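Local coordinates for protein protease Do-like 1, chloroplastic (PDB 3QO6) that is a chloroplast serine protease of the HtrA/Deg family that is required at high temperature and may degrade damaged proteins, at residues Ser77-Thr82 with Phe89-Val94; Pro28-Ile33 with Phe132-Pro137; Val102-Ile107 with Asp222-Phe227; Ala173-Gly178 with Thr196-Pro201. All coordinates share one frame; numbering follows the deposited sequence.

Interaction 1: residues Ser77-Thr82 with Phe89-Val94; sequences SDLRVT and FDAKVV
Three backbone hydrogen bonds tie Leu79 and Val81 to Phe89 and Ala91 and set an antiparallel register. Val81 and Phe89 form the hydrogen-bonded pair: Phe89 N gives a nearly straight bond of 2.8 Å to Val81 O, while Val81 N returns one of 2.9 Å to Phe89 O, bent to 136°. Ala91 N to Leu79 O, at 3.1 Å, continues the ladder beyond the non-hydrogen-bonded pair of Arg80 and Asp90. The two strands, 78-82 and 88-97, make a beta hairpin in the six-stranded first barrel of the trypsin-like fold, and strand 78-82 also bonds to strand 30-40, which closes that barrel.

Charged groups gather on the face that carries Arg80 and Asp90. A bend at chi3 (52°) folds the chain of Arg80 across to the partner strand, where Phe89 O lies over one face of the guanidinium and Arg80 NH1 makes a salt bridge of 3.0 Å to Asp90 OD2, the two planes tilted 55° apart. The other oxygen, Asp90 OD1, comes close to Asp78 OD2 with the two carboxylate planes nearly parallel, a like-charge approach that Glu49 adds to from beyond Asp78. With an alanine here in place of Arg80, Asp90 would probably lose its positive mate and confront Asp78 with less to balance the repulsion.

Apolar contacts fill the opposite face. Leu79 CD1 packs against Ala91 CB, its CD2 touches Val93 CG2 at 4.1 Å, and Val81 CG1 lies 4.0 Å from Ala91 CB; Leu105 and Ile107 of strand 102-107 cover this group.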
loop_
_atom_site.group_PDB
_atom_site.type_symbol
_atom_site.label_atom_id
_atom_site.label_comp_id
_atom_site.label_asym_id
_atom_site.label_seq_id
_atom_site.Cartn_x
_atom_site.Cartn_y
_atom_site.Cartn_z
ATOM N N SER B 77 5.275 -29.334 13.545
ATOM C CA SER B 77 4.595 -30.561 13.929
ATOM C C SER B 77 5.608 -31.702 13.740
ATOM O O SER B 77 5.616 -32.677 14.491
ATOM C CB SER B 77 3.315 -30.770 13.102
ATOM O OG SER B 77 3.559 -30.746 11.720
ATOM N N ASP B 78 6.492 -31.553 12.761
ATOM C CA ASP B 78 7.534 -32.541 12.498
ATOM C C ASP B 78 8.676 -31.817 11.798
ATOM O O ASP B 78 8.453 -30.821 11.105
ATOM C CB ASP B 78 7.022 -33.672 11.592
ATOM C CG ASP B 78 8.074 -34.767 11.352
ATOM O OD1 ASP B 78 7.849 -35.612 10.455
ATOM O OD2 ASP B 78 9.116 -34.793 12.055
ATOM N N LEU B 79 9.898 -32.303 11.998
ATOM C CA LEU B 79 11.057 -31.708 11.373
ATOM C C LEU B 79 11.967 -32.803 10.932
ATOM O O LEU B 79 12.084 -33.828 11.595
ATOM C CB LEU B 79 11.763 -30.724 12.316
ATOM C CG LEU B 79 11.862 -31.019 13.805
ATOM C CD1 LEU B 79 13.094 -31.878 14.063
ATOM C CD2 LEU B 79 11.936 -29.715 14.594
ATOM N N ARG B 80 12.585 -32.580 9.776
ATOM C CA ARG B 80 13.488 -33.544 9.164
ATOM C C ARG B 80 14.792 -32.871 8.765
ATOM O O ARG B 80 14.784 -31.762 8.223
ATOM C CB ARG B 80 12.833 -34.117 7.904
ATOM C CG ARG B 80 11.323 -34.350 8.024
ATOM C CD ARG B 80 10.705 -34.970 6.751
ATOM N NE ARG B 80 11.386 -36.191 6.289
ATOM C CZ ARG B 80 11.826 -37.168 7.086
ATOM N NH1 ARG B 80 11.667 -37.074 8.404
ATOM N NH2 ARG B 80 12.416 -38.246 6.567
ATOM N N VAL B 81 15.908 -33.531 9.029
ATOM C CA VAL B 81 17.190 -32.975 8.631
ATOM C C VAL B 81 17.718 -33.740 7.415
ATOM O O VAL B 81 17.686 -34.963 7.398
ATOM C CB VAL B 81 18.266 -33.055 9.765
ATOM C CG1 VAL B 81 17.795 -32.337 11.005
ATOM C CG2 VAL B 81 18.578 -34.478 10.080
ATOM N N THR B 82 18.175 -33.031 6.384
ATOM C CA THR B 82 18.745 -33.692 5.215
ATOM C C THR B 82 20.247 -33.530 5.322
ATOM O O THR B 82 20.745 -32.435 5.575
ATOM C CB THR B 82 18.333 -33.055 3.890
ATOM O OG1 THR B 82 16.911 -33.055 3.761
ATOM C CG2 THR B 82 18.925 -33.851 2.746
ATOM N N PHE B 89 16.485 -37.520 7.268
ATOM C CA PHE B 89 16.126 -38.214 8.509
ATOM C C PHE B 89 15.101 -37.461 9.341
ATOM O O PHE B 89 14.906 -36.245 9.186
ATOM C CB PHE B 89 17.347 -38.444 9.395
ATOM C CG PHE B 89 18.457 -39.180 8.724
ATOM C CD1 PHE B 89 19.095 -40.230 9.372
ATOM C CD2 PHE B 89 18.908 -38.805 7.469
ATOM C CE1 PHE B 89 20.169 -40.893 8.777
ATOM C CE2 PHE B 89 19.972 -39.454 6.869
ATOM C CZ PHE B 89 20.606 -40.501 7.524
ATOM N N ASP B 90 14.446 -38.201 10.235
ATOM C CA ASP B 90 13.450 -37.617 11.128
ATOM C C ASP B 90 14.245 -37.178 12.348
ATOM O O ASP B 90 15.183 -37.883 12.769
ATOM C CB ASP B 90 12.393 -38.654 11.502
ATOM C CG ASP B 90 10.995 -38.071 11.498
ATOM O OD1 ASP B 90 10.680 -37.232 12.380
ATOM O OD2 ASP B 90 10.210 -38.448 10.596
ATOM N N ALA B 91 13.890 -36.021 12.907
ATOM C CA ALA B 91 14.653 -35.499 14.031
ATOM C C ALA B 91 13.885 -35.240 15.291
ATOM O O ALA B 91 12.789 -34.671 15.266
ATOM C CB ALA B 91 15.376 -34.223 13.612
ATOM N N LYS B 92 14.487 -35.635 16.407
ATOM C CA LYS B 92 13.872 -35.430 17.706
ATOM C C LYS B 92 14.482 -34.183 18.345
ATOM O O LYS B 92 15.693 -33.965 18.282
ATOM C CB LYS B 92 14.118 -36.654 18.596
ATOM C CG LYS B 92 13.537 -36.556 20.014
ATOM C CD LYS B 92 14.545 -37.038 21.079
ATOM C CE LYS B 92 14.088 -36.671 22.495
ATOM N NZ LYS B 92 15.242 -36.661 23.451
ATOM N N VAL B 93 13.636 -33.367 18.955
ATOM C CA VAL B 93 14.101 -32.160 19.607
ATOM C C VAL B 93 14.741 -32.441 20.966
ATOM O O VAL B 93 14.050 -32.577 21.967
ATOM C CB VAL B 93 12.936 -31.185 19.808
ATOM C CG1 VAL B 93 13.406 -29.940 20.506
ATOM C CG2 VAL B 93 12.337 -30.836 18.476
ATOM N N VAL B 94 16.062 -32.531 21.016
ATOM C CA VAL B 94 16.741 -32.772 22.291
ATOM C C VAL B 94 16.452 -31.685 23.337
ATOM O O VAL B 94 16.297 -31.983 24.518
ATOM C CB VAL B 94 18.274 -32.839 22.104
ATOM C CG1 VAL B 94 18.967 -32.912 23.455
ATOM C CG2 VAL B 94 18.649 -34.017 21.202
#

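Interaction 2: residues Pro28-Ile33 with Phe132-Pro137; sequences PSVVYI and FAIGNP
Tyr32 and Asn136 meet because their first torsions swing both groups into the space between the segments: the tyrosine ring lies opposite its own backbone N (chi1 -165°), and the asparagine amide lies opposite its carbonyl carbon, beside the N (chi1 -50°). The amide then meets the ring obliquely, the two planes 25° apart. Asn136 CG approaches Tyr32 CD1 at 3.6 Å, and ND2 sits 3.8 Å from Tyr32 CG, so that the amide meets the CG-CD1 side of the ring, and Asn136 CB comes near CE1. Neither polar end depends on the other. Tyr32 OH is hydrogen-bonded to Ser54 OG, while Asn136 OD1 accepts from His142 N and ND2 gives a weak bond to Gly55 O.

The segments belong to different barrels of the trypsin-like fold, strand 30-40 to the first and strand 130-135 to the second, and the contact lies at the seam between them. Over the touching residues, 30-32 and 134-136, they run almost the same way, but stand too far from each other for sheet pairing: Val30 CA and Gly135 CA are 7.4 Å apart. Side chains therefore bridge the gap. An alanine in place of Tyr32 would probably open a gap beside the amide of Asn136 and leave the hydroxyl of Ser54 without this partner.

At the other end of the seam Val30 reaches across with both methyls. Val30 CG2 packs on Ile134 CG2 at 3.8 Å, and Val30 CG1 touches the same methyl at 4.1 Å; Phe23 of helix 14-26 packs on Ile134, and Pro183 of strand 183-186 on Val30. Asn136 lies about 9 Å, side chain to side chain, from the predicted catalytic Ser180.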
loop_
_atom_site.group_PDB
_atom_site.type_symbol
_atom_site.label_atom_id
_atom_site.label_comp_id
_atom_site.label_asym_id
_atom_site.label_seq_id
_atom_site.Cartn_x
_atom_site.Cartn_y
_atom_site.Cartn_z
ATOM N N PRO B 28 30.389 -31.040 4.400
ATOM C CA PRO B 28 29.774 -32.295 4.844
ATOM C C PRO B 28 29.135 -32.166 6.220
ATOM O O PRO B 28 28.123 -32.800 6.487
ATOM C CB PRO B 28 30.943 -33.263 4.838
ATOM C CG PRO B 28 31.743 -32.783 3.674
ATOM C CD PRO B 28 31.768 -31.292 3.942
ATOM N N SER B 29 29.712 -31.341 7.090
ATOM C CA SER B 29 29.146 -31.142 8.420
ATOM C C SER B 29 27.860 -30.321 8.429
ATOM O O SER B 29 27.177 -30.235 9.454
ATOM C CB SER B 29 30.141 -30.422 9.325
ATOM O OG SER B 29 31.291 -31.195 9.529
ATOM N N VAL B 30 27.514 -29.708 7.309
ATOM C CA VAL B 30 26.322 -28.859 7.301
ATOM C C VAL B 30 25.108 -29.646 6.858
ATOM O O VAL B 30 25.234 -30.534 6.031
ATOM C CB VAL B 30 26.556 -27.557 6.403
ATOM C CG1 VAL B 30 25.298 -26.742 6.274
ATOM C CG2 VAL B 30 27.636 -26.678 7.047
ATOM N N VAL B 31 23.941 -29.320 7.419
ATOM C CA VAL B 31 22.700 -30.014 7.080
ATOM C C VAL B 31 21.550 -29.054 6.761
ATOM O O VAL B 31 21.595 -27.874 7.158
ATOM C CB VAL B 31 22.233 -30.944 8.244
ATOM C CG1 VAL B 31 23.399 -31.816 8.698
ATOM C CG2 VAL B 31 21.654 -30.110 9.416
ATOM N N TYR B 32 20.531 -29.569 6.051
ATOM C CA TYR B 32 19.340 -28.803 5.688
ATOM C C TYR B 32 18.223 -29.229 6.675
ATOM O O TYR B 32 18.080 -30.399 6.968
ATOM C CB TYR B 32 18.974 -29.129 4.236
ATOM C CG TYR B 32 17.986 -28.178 3.554
ATOM C CD1 TYR B 32 18.319 -27.535 2.345
ATOM C CD2 TYR B 32 16.697 -27.970 4.073
ATOM C CE1 TYR B 32 17.389 -26.713 1.667
ATOM C CE2 TYR B 32 15.760 -27.155 3.413
ATOM C CZ TYR B 32 16.106 -26.527 2.210
ATOM O OH TYR B 32 15.182 -25.711 1.574
ATOM N N ILE B 33 17.440 -28.294 7.201
ATOM C CA ILE B 33 16.379 -28.631 8.149
ATOM C C ILE B 33 14.974 -28.281 7.646
ATOM O O ILE B 33 14.715 -27.138 7.305
ATOM C CB ILE B 33 16.616 -27.878 9.496
ATOM C CG1 ILE B 33 17.797 -28.517 10.246
ATOM C CG2 ILE B 33 15.319 -27.842 10.344
ATOM C CD1 ILE B 33 18.110 -27.856 11.609
ATOM N N PHE B 132 33.619 -17.551 6.837
ATOM C CA PHE B 132 32.958 -18.334 5.815
ATOM C C PHE B 132 31.603 -18.785 6.340
ATOM O O PHE B 132 31.518 -19.432 7.392
ATOM C CB PHE B 132 33.835 -19.538 5.480
ATOM C CG PHE B 132 35.228 -19.164 5.129
ATOM C CD1 PHE B 132 35.630 -19.144 3.806
ATOM C CD2 PHE B 132 36.096 -18.693 6.111
ATOM C CE1 PHE B 132 36.882 -18.647 3.451
ATOM C CE2 PHE B 132 37.351 -18.184 5.785
ATOM C CZ PHE B 132 37.748 -18.158 4.445
ATOM N N ALA B 133 30.538 -18.430 5.623
ATOM C CA ALA B 133 29.213 -18.826 6.061
ATOM C C ALA B 133 28.675 -19.882 5.123
ATOM O O ALA B 133 28.762 -19.734 3.911
ATOM C CB ALA B 133 28.294 -17.640 6.076
ATOM N N ILE B 134 28.149 -20.968 5.675
ATOM C CA ILE B 134 27.574 -21.999 4.852
ATOM C C ILE B 134 26.181 -22.181 5.413
ATOM O O ILE B 134 26.008 -22.272 6.627
ATOM C CB ILE B 134 28.334 -23.309 4.955
ATOM C CG1 ILE B 134 29.792 -23.097 4.575
ATOM C CG2 ILE B 134 27.718 -24.346 4.020
ATOM C CD1 ILE B 134 30.650 -24.363 4.739
ATOM N N GLY B 135 25.194 -22.205 4.520
ATOM C CA GLY B 135 23.804 -22.361 4.915
ATOM C C GLY B 135 22.935 -22.661 3.701
ATOM O O GLY B 135 23.444 -23.146 2.681
ATOM N N ASN B 136 21.636 -22.359 3.808
ATOM C CA ASN B 136 20.671 -22.597 2.728
ATOM C C ASN B 136 19.714 -21.429 2.493
ATOM O O ASN B 136 18.508 -21.554 2.693
ATOM C CB ASN B 136 19.830 -23.844 3.012
ATOM C CG ASN B 136 20.673 -25.045 3.376
ATOM O OD1 ASN B 136 21.490 -25.504 2.583
ATOM N ND2 ASN B 136 20.485 -25.553 4.594
ATOM N N PRO B 137 20.238 -20.271 2.072
ATOM C CA PRO B 137 19.351 -19.132 1.826
ATOM C C PRO B 137 18.471 -19.420 0.623
ATOM O O PRO B 137 18.925 -20.004 -0.363
ATOM C CB PRO B 137 20.329 -17.997 1.549
ATOM C CG PRO B 137 21.511 -18.730 0.896
ATOM C CD PRO B 137 21.648 -19.927 1.788
#

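Interaction 3: residues Val102-Ile107 with Asp222-Phe227; sequences VAVLRI and DQLVRF
Val104 and Leu224 pass one another in opposite senses, each side chain lying alongside the other as it reaches across from its own backbone. Leu224, with CG set beside its backbone N (chi1 -78°) and the chain extended beyond, carries CD1 to within 3.5 Å of Val104 CG2. The same valine methyl is 3.9 Å from Leu224 CB, so this one methyl lies against both the base and the CD1 tip of the leucine. The other branch, Val104 CG1, comes no nearer than 4.4 Å to Val225 CG2, a looser touch at the border of the contact. Leu224 CD1 also skirts Val102, two residues earlier on the same side of the strand, at 4.5 Å from Val102 CG1.

This buried, wholly apolar packing lays helix 214-227 on the outside of the first barrel, its axis 8.9 Å from that of strand 102-107 at closest approach and inclined by 46°. The helix that ends the protease domain thus packs back on the first barrel, as the C-terminal helix does in chymotrypsin-like proteases. Leu105 turns inward to Leu79 and Val81. On the outer surface, Val94 of strand 88-97 lies beside Val104, and His65 of strand 65-69 touches Val225.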
loop_
_atom_site.group_PDB
_atom_site.type_symbol
_atom_site.label_atom_id
_atom_site.label_comp_id
_atom_site.label_asym_id
_atom_site.label_seq_id
_atom_site.Cartn_x
_atom_site.Cartn_y
_atom_site.Cartn_z
ATOM N N VAL B 102 19.409 -20.883 20.565
ATOM C CA VAL B 102 20.147 -22.111 20.259
ATOM C C VAL B 102 19.262 -23.346 20.478
ATOM O O VAL B 102 18.530 -23.425 21.464
ATOM C CB VAL B 102 21.328 -22.252 21.185
ATOM C CG1 VAL B 102 21.957 -23.620 21.013
ATOM C CG2 VAL B 102 22.311 -21.163 20.893
ATOM N N ALA B 103 19.336 -24.320 19.583
ATOM C CA ALA B 103 18.528 -25.516 19.742
ATOM C C ALA B 103 19.300 -26.765 19.368
ATOM O O ALA B 103 20.167 -26.725 18.494
ATOM C CB ALA B 103 17.291 -25.414 18.901
ATOM N N VAL B 104 19.016 -27.879 20.039
ATOM C CA VAL B 104 19.709 -29.113 19.679
ATOM C C VAL B 104 18.757 -30.201 19.217
ATOM O O VAL B 104 17.704 -30.409 19.796
ATOM C CB VAL B 104 20.546 -29.681 20.817
ATOM C CG1 VAL B 104 21.293 -30.888 20.297
ATOM C CG2 VAL B 104 21.521 -28.641 21.334
ATOM N N LEU B 105 19.146 -30.891 18.161
ATOM C CA LEU B 105 18.337 -31.951 17.598
ATOM C C LEU B 105 19.128 -33.238 17.641
ATOM O O LEU B 105 20.353 -33.226 17.844
ATOM C CB LEU B 105 18.005 -31.627 16.149
ATOM C CG LEU B 105 16.660 -31.032 15.734
ATOM C CD1 LEU B 105 16.075 -30.089 16.762
ATOM C CD2 LEU B 105 16.876 -30.330 14.408
ATOM N N ARG B 106 18.421 -34.352 17.469
ATOM C CA ARG B 106 19.063 -35.657 17.433
ATOM C C ARG B 106 18.418 -36.445 16.323
ATOM O O ARG B 106 17.202 -36.359 16.093
ATOM C CB ARG B 106 18.895 -36.421 18.747
ATOM C CG ARG B 106 19.937 -37.529 18.947
ATOM C CD ARG B 106 19.510 -38.596 19.982
ATOM N NE ARG B 106 20.585 -39.569 20.224
ATOM C CZ ARG B 106 21.380 -39.577 21.300
ATOM N NH1 ARG B 106 21.222 -38.668 22.264
ATOM N NH2 ARG B 106 22.358 -40.474 21.404
ATOM N N ILE B 107 19.249 -37.182 15.603
ATOM C CA ILE B 107 18.772 -38.025 14.528
ATOM C C ILE B 107 19.468 -39.371 14.650
ATOM O O ILE B 107 20.554 -39.485 15.236
ATOM C CB ILE B 107 19.037 -37.428 13.108
ATOM C CG1 ILE B 107 20.531 -37.245 12.866
ATOM C CG2 ILE B 107 18.278 -36.127 12.941
ATOM C CD1 ILE B 107 20.877 -36.978 11.413
ATOM N N ASP B 222 26.059 -28.417 25.652
ATOM C CA ASP B 222 26.370 -29.410 26.681
ATOM C C ASP B 222 25.160 -29.573 27.580
ATOM O O ASP B 222 24.591 -30.668 27.690
ATOM C CB ASP B 222 27.555 -28.996 27.558
ATOM C CG ASP B 222 28.848 -28.952 26.798
ATOM O OD1 ASP B 222 29.144 -29.930 26.082
ATOM O OD2 ASP B 222 29.578 -27.944 26.917
ATOM N N GLN B 223 24.762 -28.477 28.213
ATOM C CA GLN B 223 23.627 -28.506 29.109
ATOM C C GLN B 223 22.380 -29.061 28.471
ATOM O O GLN B 223 21.576 -29.717 29.125
ATOM C CB GLN B 223 23.328 -27.119 29.621
ATOM C CG GLN B 223 24.439 -26.525 30.409
ATOM C CD GLN B 223 24.051 -25.165 30.893
ATOM O OE1 GLN B 223 23.088 -25.024 31.664
ATOM N NE2 GLN B 223 24.769 -24.137 30.432
ATOM N N LEU B 224 22.208 -28.801 27.190
ATOM C CA LEU B 224 21.032 -29.297 26.519
ATOM C C LEU B 224 21.062 -30.815 26.298
ATOM O O LEU B 224 20.015 -31.475 26.342
ATOM C CB LEU B 224 20.850 -28.569 25.194
ATOM C CG LEU B 224 20.271 -27.161 25.282
ATOM C CD1 LEU B 224 20.220 -26.571 23.884
ATOM C CD2 LEU B 224 18.867 -27.206 25.897
ATOM N N VAL B 225 22.249 -31.372 26.061
ATOM C CA VAL B 225 22.361 -32.808 25.821
ATOM C C VAL B 225 22.286 -33.581 27.137
ATOM O O VAL B 225 21.804 -34.706 27.176
ATOM C CB VAL B 225 23.677 -33.151 25.076
ATOM C CG1 VAL B 225 23.842 -34.632 24.994
ATOM C CG2 VAL B 225 23.653 -32.575 23.652
ATOM N N ARG B 226 22.743 -32.960 28.217
ATOM C CA ARG B 226 22.731 -33.586 29.531
ATOM C C ARG B 226 21.386 -33.569 30.219
ATOM O O ARG B 226 20.923 -34.589 30.727
ATOM C CB ARG B 226 23.673 -32.873 30.475
ATOM C CG ARG B 226 25.115 -32.993 30.169
ATOM C CD ARG B 226 25.859 -32.423 31.335
ATOM N NE ARG B 226 27.275 -32.337 31.056
ATOM C CZ ARG B 226 28.128 -31.642 31.791
ATOM N NH1 ARG B 226 27.693 -30.972 32.860
ATOM N NH2 ARG B 226 29.411 -31.607 31.441
ATOM N N PHE B 227 20.775 -32.396 30.246
ATOM C CA PHE B 227 19.515 -32.211 30.937
ATOM C C PHE B 227 18.342 -31.772 30.064
ATOM O O PHE B 227 17.204 -31.698 30.525
ATOM C CB PHE B 227 19.771 -31.203 32.046
ATOM C CG PHE B 227 21.060 -31.449 32.793
ATOM C CD1 PHE B 227 22.080 -30.503 32.784
ATOM C CD2 PHE B 227 21.234 -32.609 33.559
ATOM C CE1 PHE B 227 23.253 -30.699 33.536
ATOM C CE2 PHE B 227 22.394 -32.808 34.306
ATOM C CZ PHE B 227 23.403 -31.850 34.295
#

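Interaction 4: residues Ala173-Gly178 with Thr196-Pro201; sequences AAINPG and TAIYSP
Ile175 and Ile198 touch through their CG2 methyls, although the modelled spacing of these two atoms is too short to be trusted as an exact value. Their closeness rests better on Ile198 CG2 and Ile175 CB, 3.8 Å apart. The first torsion of Ile175 (chi1 -76°) sends CG2 away from its backbone N and towards the strand, while CG1 turns the other way and carries CD1 to Ala133 in the body of the second barrel. Ile198 CG2 also lies 3.4 Å from Ile175 O.

Away from these methyls the contact thins quickly. Ile198 CD1 comes only to 3.9 Å of Ile175 O, and Ile175 CG2 stands 4.4 Å from Ala197 O. Past Ile198 the chain leaves the loop 173-178 altogether and leads to exposed Pro201, which packs on Ala204 of a neighbouring subunit. Just before Ile198, a classic beta bulge sets Thr196 and Ala197 opposite Phe210.

Gly178, Thr196 and Ile198 all make backbone hydrogen bonds to a bound peptide, which places the isoleucine pair beside the substrate cleft, probably in its wall. In trypsin-like proteases the corresponding two segments flank the S1 pocket; an apolar lining of this kind is consistent with a preference for hydrophobic side chains there.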
loop_
_atom_site.group_PDB
_atom_site.type_symbol
_atom_site.label_atom_id
_atom_site.label_comp_id
_atom_site.label_asym_id
_atom_site.label_seq_id
_atom_site.Cartn_x
_atom_site.Cartn_y
_atom_site.Cartn_z
ATOM N N ALA B 173 29.537 -10.989 5.428
ATOM C CA ALA B 173 29.375 -12.133 4.541
ATOM C C ALA B 173 27.870 -12.181 4.313
ATOM O O ALA B 173 27.102 -12.081 5.272
ATOM C CB ALA B 173 29.803 -13.410 5.232
ATOM N N ALA B 174 27.447 -12.324 3.059
ATOM C CA ALA B 174 26.020 -12.380 2.727
ATOM C C ALA B 174 25.241 -13.399 3.580
ATOM O O ALA B 174 25.529 -14.610 3.563
ATOM C CB ALA B 174 25.870 -12.708 1.255
ATOM N N ILE B 175 24.240 -12.913 4.304
ATOM C CA ILE B 175 23.436 -13.749 5.168
ATOM C C ILE B 175 21.966 -13.495 4.835
ATOM O O ILE B 175 21.441 -12.412 5.107
ATOM C CB ILE B 175 23.734 -13.404 6.682
ATOM C CG1 ILE B 175 25.063 -14.002 7.112
ATOM C CG2 ILE B 175 22.700 -13.969 7.585
ATOM C CD1 ILE B 175 25.291 -15.407 6.565
ATOM N N ASN B 176 21.290 -14.476 4.242
ATOM C CA ASN B 176 19.863 -14.288 3.911
ATOM C C ASN B 176 18.930 -15.290 4.600
ATOM O O ASN B 176 19.385 -16.196 5.293
ATOM C CB ASN B 176 19.614 -14.436 2.407
ATOM C CG ASN B 176 20.310 -13.405 1.596
ATOM O OD1 ASN B 176 21.365 -13.670 1.017
ATOM N ND2 ASN B 176 19.734 -12.219 1.535
ATOM N N PRO B 177 17.604 -15.124 4.425
ATOM C CA PRO B 177 16.636 -16.055 5.032
ATOM C C PRO B 177 16.972 -17.468 4.574
ATOM O O PRO B 177 17.080 -17.732 3.386
ATOM C CB PRO B 177 15.316 -15.554 4.495
ATOM C CG PRO B 177 15.525 -14.049 4.579
ATOM C CD PRO B 177 16.945 -13.858 4.047
ATOM N N GLY B 178 17.182 -18.360 5.533
ATOM C CA GLY B 178 17.551 -19.716 5.204
ATOM C C GLY B 178 18.958 -20.013 5.678
ATOM O O GLY B 178 19.425 -21.162 5.602
ATOM N N THR B 196 22.536 -16.254 12.711
ATOM C CA THR B 196 21.164 -16.266 13.151
ATOM C C THR B 196 20.259 -15.122 12.788
ATOM O O THR B 196 19.049 -15.303 12.792
ATOM C CB THR B 196 21.068 -16.538 14.698
ATOM O OG1 THR B 196 20.499 -15.408 15.364
ATOM C CG2 THR B 196 22.421 -16.874 15.282
ATOM N N ALA B 197 20.806 -13.960 12.459
ATOM C CA ALA B 197 19.968 -12.810 12.098
ATOM C C ALA B 197 20.725 -11.701 11.351
ATOM O O ALA B 197 21.971 -11.710 11.249
ATOM C CB ALA B 197 19.325 -12.212 13.352
ATOM N N ILE B 198 19.957 -10.735 10.845
ATOM C CA ILE B 198 20.540 -9.614 10.125
ATOM C C ILE B 198 19.769 -8.313 10.396
ATOM O O ILE B 198 18.686 -8.323 10.967
ATOM C CB ILE B 198 20.477 -9.885 8.635
ATOM C CG1 ILE B 198 19.024 -9.791 8.196
ATOM C CG2 ILE B 198 21.037 -11.289 8.304
ATOM C CD1 ILE B 198 18.842 -10.047 6.731
ATOM N N TYR B 199 20.362 -7.195 10.002
ATOM C CA TYR B 199 19.726 -5.883 10.092
ATOM C C TYR B 199 19.524 -5.541 8.611
ATOM O O TYR B 199 20.489 -5.503 7.848
ATOM C CB TYR B 199 20.639 -4.845 10.742
ATOM C CG TYR B 199 20.540 -4.755 12.253
ATOM C CD1 TYR B 199 19.626 -5.534 12.977
ATOM C CD2 TYR B 199 21.365 -3.894 12.968
ATOM C CE1 TYR B 199 19.546 -5.449 14.376
ATOM C CE2 TYR B 199 21.299 -3.801 14.359
ATOM C CZ TYR B 199 20.393 -4.572 15.059
ATOM O OH TYR B 199 20.325 -4.442 16.437
ATOM N N SER B 200 18.278 -5.338 8.194
ATOM C CA SER B 200 17.990 -5.030 6.797
ATOM C C SER B 200 16.555 -4.554 6.586
ATOM O O SER B 200 15.596 -5.255 6.871
ATOM C CB SER B 200 18.225 -6.264 5.908
ATOM O OG SER B 200 17.839 -6.003 4.570
ATOM N N PRO B 201 16.394 -3.355 6.044
ATOM C CA PRO B 201 15.041 -2.841 5.808
ATOM C C PRO B 201 14.292 -3.638 4.747
ATOM O O PRO B 201 13.086 -3.491 4.609
ATOM C CB PRO B 201 15.294 -1.426 5.353
ATOM C CG PRO B 201 16.606 -1.562 4.619
ATOM C CD PRO B 201 17.421 -2.442 5.523
#

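From the N terminus, 28-33 is the first segment met, and interaction 2 closes a long loop when 132-137 returns to it. Within that loop lies the hairpin of interaction 1, which meets interaction 2 where Thr82 N probably bonds to Tyr32 O. Interaction 3 starts at 102-107, before interaction 2 has closed, and ends at 222-227, so the two cross. The span of interaction 3 encloses interaction 4, whose Gly178 O probably accepts from Asn136 N of interaction 2. Interactions 1 and 3 thus concern the first barrel and its outer helix, interaction 2 joins the two barrels, and interaction 4 shapes the substrate side of the second.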